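Local coordinates for NOL1/NOP2/sun family protein (Enterococcus faecium, PDB 3M4X), which probably transfers a methyl group from S-adenosylmethionine to a cytosine of 16S ribosomal RNA, as its RsmF-type relatives do, at residues A[73-76]-A[81-84]; A[149-154]-A[384-389]; A[97-102]-A[120-125]; A[48-53]-A[69-74]. All coordinates share one frame; numbering follows the deposited sequence.

Overall arrangement
Along the chain the order is interaction 4, interaction 1, interaction 3 and interaction 2. Interactions 4 and 1 share Gly73 and Thr74, with centres about 9 Å apart, and both lie in the N-terminal RsmF domain. Interaction 3 packs two helices of the Rossmann-like methyltransferase part, its centre about 16 Å from that of interaction 4. Interaction 2 connects helix 140-153 of that part with helix 386-390 of the first C-terminal domain. It touches interaction 1 through Arg152 with His82 and Tyr386 with Gln83, their centres about 16 Å apart, so the helices of three domains meet there. Interactions 1 and 3 do not touch.

Interaction 1 of 4, residues A[73-76]-A[81-84]; sequences GTVN and LHQA
Val75 and the backbone of Asn76 press on His82 from the loop, and all of the close packing falls on the histidine's CB and the near part of its ring. The shortest approach is Asn76 O to His82 CB, 3.4 Å. Val75 adds a methyl group: its CG1 lies 3.7 Å from His82 CB and equally close, 3.7 Å, to His82 CD2, meeting the imidazole obliquely while the two side chains cross at about a right angle. With Val75 CG1 anti to the backbone N (chi1 165°), this branch is the one that reaches the histidine, while CG2 makes no close approach.

The elements joined are the loop after strand 70-72 and the short helix 80-83 that follows it, both in the N-terminal RsmF domain. Gly73 and Thr74 tie the start of this loop to Lys38 and His57 by hydrogen bonds.

The looser side is bridged by water. One molecule donates to Asn76 O at 2.6 Å and accepts from His82 N at 2.9 Å, so it serves a backbone N-H in the first turn of the helix; no direct hydrogen bond links the segments. The Asn76 side chain stays apart, its CB 6.0 Å from His82 CB. Its OD1 instead accepts from Lys78 N, the pattern of an Asx turn, at an exposed position of the loop.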
loop_
_atom_site.group_PDB
_atom_site.type_symbol
_atom_site.label_atom_id
_atom_site.label_comp_id
_atom_site.label_asym_id
_atom_site.label_seq_id
_atom_site.Cartn_x
_atom_site.Cartn_y
_atom_site.Cartn_z
ATOM N N GLY A 73 -15.773 -8.764 -2.435
ATOM C CA GLY A 73 -16.654 -8.412 -1.345
ATOM C C GLY A 73 -16.273 -7.119 -0.661
ATOM O O GLY A 73 -15.429 -6.379 -1.142
ATOM N N THR A 74 -16.912 -6.861 0.471
ATOM C CA THR A 74 -16.740 -5.624 1.204
ATOM C C THR A 74 -16.211 -5.915 2.608
ATOM O O THR A 74 -16.330 -7.036 3.106
ATOM C CB THR A 74 -18.080 -4.878 1.325
ATOM O OG1 THR A 74 -19.016 -5.693 2.048
ATOM C CG2 THR A 74 -18.643 -4.591 -0.048
ATOM N N VAL A 75 -15.636 -4.895 3.238
ATOM C CA VAL A 75 -15.056 -5.026 4.568
ATOM C C VAL A 75 -15.867 -4.289 5.629
ATOM O O VAL A 75 -16.263 -3.141 5.427
ATOM C CB VAL A 75 -13.631 -4.455 4.599
ATOM C CG1 VAL A 75 -13.167 -4.251 6.033
ATOM C CG2 VAL A 75 -12.676 -5.356 3.833
ATOM N N ASN A 76 -16.110 -4.953 6.759
ATOM C CA ASN A 76 -16.662 -4.290 7.940
ATOM C C ASN A 76 -15.578 -3.429 8.595
ATOM O O ASN A 76 -14.711 -3.932 9.319
ATOM C CB ASN A 76 -17.212 -5.317 8.926
ATOM C CG ASN A 76 -17.934 -4.679 10.108
ATOM O OD1 ASN A 76 -17.820 -3.480 10.370
ATOM N ND2 ASN A 76 -18.678 -5.495 10.828
ATOM N N LEU A 81 -11.264 -7.852 12.175
ATOM C CA LEU A 81 -10.381 -8.253 11.074
ATOM C C LEU A 81 -9.824 -7.011 10.373
ATOM O O LEU A 81 -8.673 -6.983 9.941
ATOM C CB LEU A 81 -11.089 -9.158 10.062
ATOM C CG LEU A 81 -11.530 -10.553 10.511
ATOM C CD1 LEU A 81 -12.388 -11.231 9.427
ATOM C CD2 LEU A 81 -10.359 -11.439 10.891
ATOM N N HIS A 82 -10.652 -5.984 10.254
ATOM C CA HIS A 82 -10.193 -4.753 9.654
ATOM C C HIS A 82 -9.304 -3.944 10.582
ATOM O O HIS A 82 -8.264 -3.459 10.155
ATOM C CB HIS A 82 -11.349 -3.870 9.180
ATOM C CG HIS A 82 -10.898 -2.524 8.702
ATOM N ND1 HIS A 82 -10.727 -1.450 9.552
ATOM C CD2 HIS A 82 -10.520 -2.096 7.475
ATOM C CE1 HIS A 82 -10.286 -0.412 8.864
ATOM N NE2 HIS A 82 -10.153 -0.778 7.599
ATOM N N GLN A 83 -9.734 -3.773 11.833
ATOM C CA GLN A 83 -8.956 -3.020 12.825
ATOM C C GLN A 83 -7.524 -3.541 12.954
ATOM O O GLN A 83 -6.577 -2.761 13.028
ATOM C CB GLN A 83 -9.647 -3.043 14.197
ATOM C CG GLN A 83 -8.782 -2.549 15.372
ATOM C CD GLN A 83 -8.026 -3.679 16.080
ATOM O OE1 GLN A 83 -8.576 -4.766 16.294
ATOM N NE2 GLN A 83 -6.757 -3.422 16.450
ATOM N N ALA A 84 -7.375 -4.860 12.964
ATOM C CA ALA A 84 -6.076 -5.489 13.192
ATOM C C ALA A 84 -5.273 -5.696 11.925
ATOM O O ALA A 84 -4.234 -6.348 11.967
ATOM C CB ALA A 84 -6.245 -6.820 13.904
HETATM O O HOH W 1 -13.589 -6.122 10.109
#

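Interaction 2 of 4, residues A[149-154]-A[384-389]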
loop_
_atom_site.group_PDB
_atom_site.type_symbol
_atom_site.label_atom_id
_atom_site.label_comp_id
_atom_site.label_asym_id
_atom_site.label_seq_id
_atom_site.Cartn_x
_atom_site.Cartn_y
_atom_site.Cartn_z
ATOM N N ASN A 149 -2.481 3.289 7.502
ATOM C CA ASN A 149 -2.761 1.984 6.888
ATOM C C ASN A 149 -1.540 1.052 6.889
ATOM O O ASN A 149 -1.674 -0.152 7.091
ATOM C CB ASN A 149 -3.317 2.135 5.466
ATOM C CG ASN A 149 -4.820 2.419 5.440
ATOM O OD1 ASN A 149 -5.626 1.696 6.044
ATOM N ND2 ASN A 149 -5.204 3.460 4.708
ATOM N N ILE A 150 -0.355 1.607 6.648
ATOM C CA ILE A 150 0.893 0.827 6.679
ATOM C C ILE A 150 1.065 0.203 8.075
ATOM O O ILE A 150 1.277 -0.996 8.225
ATOM C CB ILE A 150 2.133 1.710 6.281
ATOM C CG1 ILE A 150 2.499 1.528 4.810
ATOM C CG2 ILE A 150 3.372 1.310 7.044
ATOM C CD1 ILE A 150 1.393 1.765 3.847
ATOM N N GLU A 151 0.928 1.031 9.098
ATOM C CA GLU A 151 0.971 0.559 10.469
ATOM C C GLU A 151 -0.090 -0.511 10.761
ATOM O O GLU A 151 0.193 -1.522 11.401
ATOM C CB GLU A 151 0.801 1.748 11.408
ATOM C CG GLU A 151 0.785 1.387 12.866
ATOM C CD GLU A 151 0.397 2.561 13.719
ATOM O OE1 GLU A 151 -0.805 2.867 13.789
ATOM O OE2 GLU A 151 1.294 3.188 14.314
ATOM N N ARG A 152 -1.308 -0.302 10.279
ATOM C CA ARG A 152 -2.388 -1.251 10.551
ATOM C C ARG A 152 -2.068 -2.612 9.946
ATOM O O ARG A 152 -2.327 -3.669 10.554
ATOM C CB ARG A 152 -3.732 -0.716 10.046
ATOM C CG ARG A 152 -4.931 -1.660 10.260
ATOM C CD ARG A 152 -6.269 -0.980 9.866
ATOM N NE ARG A 152 -6.265 -0.602 8.457
ATOM C CZ ARG A 152 -6.705 -1.380 7.466
ATOM N NH1 ARG A 152 -7.213 -2.587 7.723
ATOM N NH2 ARG A 152 -6.636 -0.949 6.212
ATOM N N TRP A 153 -1.467 -2.552 8.764
ATOM C CA TRP A 153 -1.158 -3.699 7.930
ATOM C C TRP A 153 0.013 -4.447 8.519
ATOM O O TRP A 153 0.300 -5.572 8.118
ATOM C CB TRP A 153 -0.821 -3.216 6.503
ATOM C CG TRP A 153 -0.892 -4.267 5.421
ATOM C CD1 TRP A 153 0.123 -4.660 4.592
ATOM C CD2 TRP A 153 -2.047 -5.035 5.035
ATOM N NE1 TRP A 153 -0.324 -5.635 3.726
ATOM C CE2 TRP A 153 -1.651 -5.883 3.978
ATOM C CE3 TRP A 153 -3.373 -5.095 5.489
ATOM C CZ2 TRP A 153 -2.531 -6.777 3.365
ATOM C CZ3 TRP A 153 -4.250 -6.000 4.881
ATOM C CH2 TRP A 153 -3.823 -6.821 3.831
ATOM N N GLY A 154 0.699 -3.815 9.472
ATOM C CA GLY A 154 1.803 -4.465 10.158
ATOM C C GLY A 154 3.136 -4.434 9.428
ATOM O O GLY A 154 3.984 -5.301 9.627
ATOM N N PRO A 384 5.328 0.394 24.943
ATOM C CA PRO A 384 5.326 -0.276 23.643
ATOM C C PRO A 384 4.201 0.309 22.785
ATOM O O PRO A 384 3.210 0.817 23.323
ATOM C CB PRO A 384 5.003 -1.739 23.991
ATOM C CG PRO A 384 4.957 -1.809 25.491
ATOM C CD PRO A 384 4.741 -0.441 26.002
ATOM N N SER A 385 4.339 0.218 21.467
ATOM C CA SER A 385 3.397 0.878 20.568
ATOM C C SER A 385 2.364 -0.060 19.952
ATOM O O SER A 385 2.531 -1.283 19.916
ATOM C CB SER A 385 4.156 1.535 19.427
ATOM O OG SER A 385 4.755 0.521 18.642
ATOM N N TYR A 386 1.304 0.559 19.441
ATOM C CA TYR A 386 0.290 -0.100 18.642
ATOM C C TYR A 386 0.947 -0.748 17.431
ATOM O O TYR A 386 0.640 -1.888 17.082
ATOM C CB TYR A 386 -0.721 0.950 18.208
ATOM C CG TYR A 386 -1.970 0.432 17.519
ATOM C CD1 TYR A 386 -2.816 -0.466 18.150
ATOM C CD2 TYR A 386 -2.333 0.894 16.263
ATOM C CE1 TYR A 386 -3.967 -0.917 17.540
ATOM C CE2 TYR A 386 -3.489 0.450 15.646
ATOM C CZ TYR A 386 -4.302 -0.456 16.290
ATOM O OH TYR A 386 -5.455 -0.909 15.686
ATOM N N ALA A 387 1.875 -0.034 16.803
ATOM C CA ALA A 387 2.549 -0.547 15.613
ATOM C C ALA A 387 3.230 -1.880 15.902
ATOM O O ALA A 387 3.129 -2.829 15.115
ATOM C CB ALA A 387 3.557 0.476 15.069
ATOM N N LEU A 388 3.940 -1.945 17.027
ATOM C CA LEU A 388 4.688 -3.138 17.395
ATOM C C LEU A 388 3.731 -4.310 17.622
ATOM O O LEU A 388 3.942 -5.416 17.106
ATOM C CB LEU A 388 5.541 -2.865 18.648
ATOM C CG LEU A 388 6.285 -4.057 19.254
ATOM C CD1 LEU A 388 7.101 -4.780 18.215
ATOM C CD2 LEU A 388 7.167 -3.613 20.402
ATOM N N ALA A 389 2.671 -4.063 18.383
ATOM C CA ALA A 389 1.617 -5.057 18.557
ATOM C C ALA A 389 1.158 -5.641 17.219
ATOM O O ALA A 389 1.111 -6.859 17.051
ATOM C CB ALA A 389 0.423 -4.459 19.316
HETATM O O HOH W 2 2.594 -2.357 12.497
#
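The C-terminal end of helix 140-153, closed at Gly154 by a Schellman motif, meets the capped first turn of helix 386-390 through Glu151, which lies against Tyr386 and Ala387. The backbones come near: Glu151 CA and Ala387 CA are 5.5 Å apart. Glu151 has CG anti to its own N (chi1 178°) and an extended chain, which carries the carboxylate across to the other helix. There OE1 sits at the edge of the Tyr386 ring, in its plane, 3.5 Å from CD2, with carboxylate and ring planes 86° apart. Meanwhile Glu151 OE2 is 3.6 Å from Ala387 CB, and Glu151 CG is 3.7 Å from the same methyl group.

No direct hydrogen bond crosses the contact, but one water donates to both Glu151 O (2.8 Å) and Ala387 O (2.7 Å). The charge of Glu151 is met by a salt bridge from OE2 to Arg369; this partner and the nearby N-terminal helix turn would both be expected to favour the ionised form. Ser385 OG accepts from Leu388 N at 3.1 Å and thereby caps that turn.

Around this junction Tyr386 OH bonds to Gln83, and Arg152 NH1 to the carbonyls of His82 and Glu87. Leu388, pointing away from the contact, packs on Phe333 of helix 324-336, and Ala389 touches Phe437 of strand 433-441.

Interaction 3 of 4, residues A[97-102]-A[120-125]; sequences VGTAAA and STQLAA
Thr99 OG1 hydrogen-bonds with two carbonyl oxygens, those of Tyr66 and Met95, which must share or alternate its single hydrogen, and it passes Gln122 NE2 at 4.1 Å without bonding to it. The amide of Gln122 is likewise engaged elsewhere: OE1 accepts from Gln90 NE2, and NE2 makes a weak bond to Met95 O. These partners hold the amide over Gly98, where the contact is tightest. Gln122 CD lies 3.3 Å from Gly98 CA, and Gln122 CG lies 3.5 Å from the same atom. Chi1 of 50° places CG between the backbone N and the carbonyl carbon, and the chain then runs extended to the neighbouring helix. Because Gly98 has no side chain, the flat amide can rest directly on its backbone; the CA atoms of Gly98 and Gln122 are only 5.7 Å apart.

One turn further along helix 95-101, but only one residue on from Gln122 in the other helix, the contact becomes apolar, with Ala101 CB meeting Leu123 CD2 at 3.7 Å. Small residues on helix 95-101 thus face longer ones on helix 118-127. The short axis segments approach to 8.8 Å and run roughly the same way, at a signed crossing angle of -35°.

Val97 and Ala100 back onto Val297 of strand 295-302, and Ser120 OG bonds to Asp111 OD1. Helix 118-127 is the crossover helix between parallel strands 108-111 and 132-136, a beta-alpha-beta unit of the Rossmann-like methyltransferase fold. The loop leading into it corresponds to motif I, which in relatives binds S-adenosylmethionine.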
loop_
_atom_site.group_PDB
_atom_site.type_symbol
_atom_site.label_atom_id
_atom_site.label_comp_id
_atom_site.label_asym_id
_atom_site.label_seq_id
_atom_site.Cartn_x
_atom_site.Cartn_y
_atom_site.Cartn_z
ATOM N N VAL A 97 -2.249 -3.899 -10.365
ATOM C CA VAL A 97 -1.036 -3.103 -10.371
ATOM C C VAL A 97 0.007 -3.712 -9.441
ATOM O O VAL A 97 1.136 -3.984 -9.856
ATOM C CB VAL A 97 -1.355 -1.653 -9.974
ATOM C CG1 VAL A 97 -0.097 -0.838 -9.890
ATOM C CG2 VAL A 97 -2.327 -1.055 -10.978
ATOM N N GLY A 98 -0.389 -3.958 -8.192
ATOM C CA GLY A 98 0.479 -4.605 -7.225
ATOM C C GLY A 98 0.901 -5.985 -7.664
ATOM O O GLY A 98 2.028 -6.419 -7.430
ATOM N N THR A 99 0.003 -6.689 -8.328
ATOM C CA THR A 99 0.339 -8.026 -8.793
ATOM C C THR A 99 1.383 -7.970 -9.912
ATOM O O THR A 99 2.351 -8.728 -9.901
ATOM C CB THR A 99 -0.914 -8.784 -9.223
ATOM O OG1 THR A 99 -1.741 -8.982 -8.071
ATOM C CG2 THR A 99 -0.552 -10.133 -9.830
ATOM N N ALA A 100 1.190 -7.058 -10.861
ATOM C CA ALA A 100 2.159 -6.848 -11.943
ATOM C C ALA A 100 3.545 -6.533 -11.396
ATOM O O ALA A 100 4.552 -7.001 -11.922
ATOM C CB ALA A 100 1.705 -5.722 -12.844
ATOM N N ALA A 101 3.575 -5.747 -10.328
ATOM C CA ALA A 101 4.823 -5.269 -9.751
ATOM C C ALA A 101 5.692 -6.392 -9.223
ATOM O O ALA A 101 6.915 -6.318 -9.316
ATOM C CB ALA A 101 4.549 -4.236 -8.654
ATOM N N ALA A 102 5.063 -7.428 -8.671
ATOM C CA ALA A 102 5.784 -8.567 -8.087
ATOM C C ALA A 102 7.108 -8.179 -7.409
ATOM O O ALA A 102 8.190 -8.621 -7.809
ATOM C CB ALA A 102 6.016 -9.645 -9.126
ATOM N N SER A 120 0.882 -0.197 -1.989
ATOM C CA SER A 120 2.055 -0.304 -1.131
ATOM C C SER A 120 1.845 -1.529 -0.296
ATOM O O SER A 120 2.770 -2.258 0.045
ATOM C CB SER A 120 2.182 0.892 -0.185
ATOM O OG SER A 120 1.990 2.105 -0.866
ATOM N N THR A 121 0.584 -1.731 0.025
ATOM C CA THR A 121 0.174 -2.734 0.971
ATOM C C THR A 121 0.313 -4.119 0.323
ATOM O O THR A 121 0.748 -5.065 0.969
ATOM C CB THR A 121 -1.246 -2.362 1.479
ATOM O OG1 THR A 121 -1.199 -2.061 2.884
ATOM C CG2 THR A 121 -2.252 -3.422 1.169
ATOM N N GLN A 122 0.034 -4.234 -0.976
ATOM C CA GLN A 122 0.338 -5.507 -1.634
ATOM C C GLN A 122 1.844 -5.727 -1.861
ATOM O O GLN A 122 2.325 -6.866 -1.831
ATOM C CB GLN A 122 -0.529 -5.802 -2.893
ATOM C CG GLN A 122 -0.631 -4.723 -3.921
ATOM C CD GLN A 122 -1.862 -4.862 -4.856
ATOM O OE1 GLN A 122 -2.396 -3.848 -5.327
ATOM N NE2 GLN A 122 -2.290 -6.112 -5.146
ATOM N N LEU A 123 2.593 -4.649 -2.042
ATOM C CA LEU A 123 4.046 -4.769 -2.190
ATOM C C LEU A 123 4.667 -5.290 -0.906
ATOM O O LEU A 123 5.514 -6.184 -0.909
ATOM C CB LEU A 123 4.661 -3.410 -2.527
ATOM C CG LEU A 123 4.276 -2.771 -3.869
ATOM C CD1 LEU A 123 4.797 -1.334 -3.938
ATOM C CD2 LEU A 123 4.820 -3.596 -5.025
ATOM N N ALA A 124 4.255 -4.700 0.202
ATOM C CA ALA A 124 4.757 -5.092 1.496
ATOM C C ALA A 124 4.431 -6.560 1.785
ATOM O O ALA A 124 5.248 -7.274 2.369
ATOM C CB ALA A 124 4.177 -4.198 2.554
ATOM N N ALA A 125 3.247 -7.014 1.379
ATOM C CA ALA A 125 2.880 -8.418 1.585
ATOM C C ALA A 125 3.847 -9.279 0.800
ATOM O O ALA A 125 4.247 -10.348 1.251
ATOM C CB ALA A 125 1.417 -8.696 1.141
#

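Interaction 4 of 4, residues A[48-53]-A[69-74]; sequences AGLDMV and EGFLGT
Leu50, in the first turn of helix 49-56, is the first residue of 48-53 to reach Phe71. Its CG is anti to the backbone N (chi1 171°), and the branch ending in CD1 bends to the ring. CD1 arrives at the ring edge, in the plane of the phenyl group, 3.8 Å from Phe71 CZ and 4.2 Å from Phe71 CE1, and the two side chains cross at about a right angle. The turn that carries it is fixed by Met52 N to Ala48 O (2.9 Å), Met52 being selenomethionine here.

Val53, three residues on and so on nearly the same side of the helix, completes the contact. Its CB points toward the strand, and CG1 comes to 4.0 Å from Phe71 CE1, an oblique approach in which the two side chains slide past each other in opposite directions. The backbones stay apart, the nearest CA atoms being those of Leu50 and Glu69 at 8.4 Å. The gap is therefore spanned by side chains alone, and every approach is apolar.

Phe71 also meets the ring of Trp42, their planes at about 40°, and packs on Leu61. Its backbone pairs with Phe40 in strand 39-41, so the phenyl group links helix 49-56 to strand 70-72, an outer strand of the small antiparallel sheet 70-72, 39-41, 88-89. A helix packed on such a sheet is consistent with the ferredoxin-like, RRM-type N-terminal domain of RsmF-family methyltransferases.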
loop_
_atom_site.group_PDB
_atom_site.type_symbol
_atom_site.label_atom_id
_atom_site.label_comp_id
_atom_site.label_asym_id
_atom_site.label_seq_id
_atom_site.Cartn_x
_atom_site.Cartn_y
_atom_site.Cartn_z
ATOM N N ALA A 48 -1.637 -16.386 10.939
ATOM C CA ALA A 48 -2.879 -17.009 10.456
ATOM C C ALA A 48 -3.770 -16.043 9.683
ATOM O O ALA A 48 -4.983 -16.023 9.868
ATOM C CB ALA A 48 -3.669 -17.612 11.628
ATOM N N GLY A 49 -3.174 -15.227 8.826
ATOM C CA GLY A 49 -3.938 -14.219 8.123
ATOM C C GLY A 49 -5.144 -14.779 7.394
ATOM O O GLY A 49 -6.268 -14.317 7.580
ATOM N N LEU A 50 -4.919 -15.783 6.560
ATOM C CA LEU A 50 -6.002 -16.336 5.760
ATOM C C LEU A 50 -6.991 -17.107 6.625
ATOM O O LEU A 50 -8.203 -16.960 6.469
ATOM C CB LEU A 50 -5.451 -17.230 4.645
ATOM C CG LEU A 50 -6.451 -18.066 3.841
ATOM C CD1 LEU A 50 -7.440 -17.213 2.979
ATOM C CD2 LEU A 50 -5.667 -19.035 2.960
ATOM N N ASP A 51 -6.479 -17.936 7.529
ATOM C CA ASP A 51 -7.356 -18.724 8.393
ATOM C C ASP A 51 -8.307 -17.805 9.150
ATOM O O ASP A 51 -9.500 -18.085 9.269
ATOM C CB ASP A 51 -6.552 -19.578 9.381
ATOM C CG ASP A 51 -7.451 -20.389 10.319
ATOM O OD1 ASP A 51 -8.663 -20.490 10.053
ATOM O OD2 ASP A 51 -6.952 -20.928 11.326
HETATM N N MSE A 52 -7.778 -16.704 9.666
HETATM C CA MSE A 52 -8.603 -15.777 10.428
HETATM C C MSE A 52 -9.703 -15.144 9.577
HETATM O O MSE A 52 -10.803 -14.897 10.055
HETATM C CB MSE A 52 -7.730 -14.710 11.089
HETATM C CG MSE A 52 -6.883 -15.250 12.254
HETATM SE SE MSE A 52 -7.947 -15.996 13.767
HETATM C CE MSE A 52 -8.010 -17.867 13.228
ATOM N N VAL A 53 -9.401 -14.872 8.310
ATOM C CA VAL A 53 -10.402 -14.327 7.406
ATOM C C VAL A 53 -11.466 -15.368 7.035
ATOM O O VAL A 53 -12.654 -15.051 6.932
ATOM C CB VAL A 53 -9.756 -13.746 6.132
ATOM C CG1 VAL A 53 -10.827 -13.472 5.060
ATOM C CG2 VAL A 53 -8.974 -12.477 6.472
ATOM N N GLU A 69 -4.282 -13.036 -3.159
ATOM C CA GLU A 69 -4.747 -12.830 -1.785
ATOM C C GLU A 69 -6.046 -12.032 -1.750
ATOM O O GLU A 69 -6.449 -11.517 -0.709
ATOM C CB GLU A 69 -3.647 -12.121 -0.989
ATOM C CG GLU A 69 -2.285 -12.825 -1.122
ATOM C CD GLU A 69 -1.094 -11.874 -1.091
ATOM O OE1 GLU A 69 -1.289 -10.637 -1.145
ATOM O OE2 GLU A 69 0.049 -12.373 -1.015
ATOM N N GLY A 70 -6.684 -11.928 -2.910
ATOM C CA GLY A 70 -7.883 -11.131 -3.060
ATOM C C GLY A 70 -9.172 -11.944 -3.021
ATOM O O GLY A 70 -9.222 -13.108 -3.425
ATOM N N PHE A 71 -10.216 -11.291 -2.530
ATOM C CA PHE A 71 -11.557 -11.837 -2.440
ATOM C C PHE A 71 -12.518 -10.790 -2.978
ATOM O O PHE A 71 -12.283 -9.589 -2.834
ATOM C CB PHE A 71 -11.928 -12.100 -0.975
ATOM C CG PHE A 71 -11.233 -13.280 -0.366
ATOM C CD1 PHE A 71 -10.414 -13.118 0.739
ATOM C CD2 PHE A 71 -11.407 -14.550 -0.889
ATOM C CE1 PHE A 71 -9.778 -14.205 1.312
ATOM C CE2 PHE A 71 -10.775 -15.644 -0.323
ATOM C CZ PHE A 71 -9.957 -15.473 0.783
ATOM N N LEU A 72 -13.619 -11.236 -3.566
ATOM C CA LEU A 72 -14.678 -10.310 -3.938
ATOM C C LEU A 72 -15.543 -10.036 -2.718
ATOM O O LEU A 72 -15.994 -10.964 -2.036
ATOM C CB LEU A 72 -15.533 -10.882 -5.065
ATOM C CG LEU A 72 -14.785 -11.060 -6.385
ATOM C CD1 LEU A 72 -15.770 -11.456 -7.489
ATOM C CD2 LEU A 72 -14.031 -9.789 -6.757
ATOM N N GLY A 73 -15.773 -8.764 -2.435
ATOM C CA GLY A 73 -16.654 -8.412 -1.345
ATOM C C GLY A 73 -16.273 -7.119 -0.661
ATOM O O GLY A 73 -15.429 -6.379 -1.142
ATOM N N THR A 74 -16.912 -6.861 0.471
ATOM C CA THR A 74 -16.740 -5.624 1.204
ATOM C C THR A 74 -16.211 -5.915 2.608
ATOM O O THR A 74 -16.330 -7.036 3.106
ATOM C CB THR A 74 -18.080 -4.878 1.325
ATOM O OG1 THR A 74 -19.016 -5.693 2.048
ATOM C CG2 THR A 74 -18.643 -4.591 -0.048
#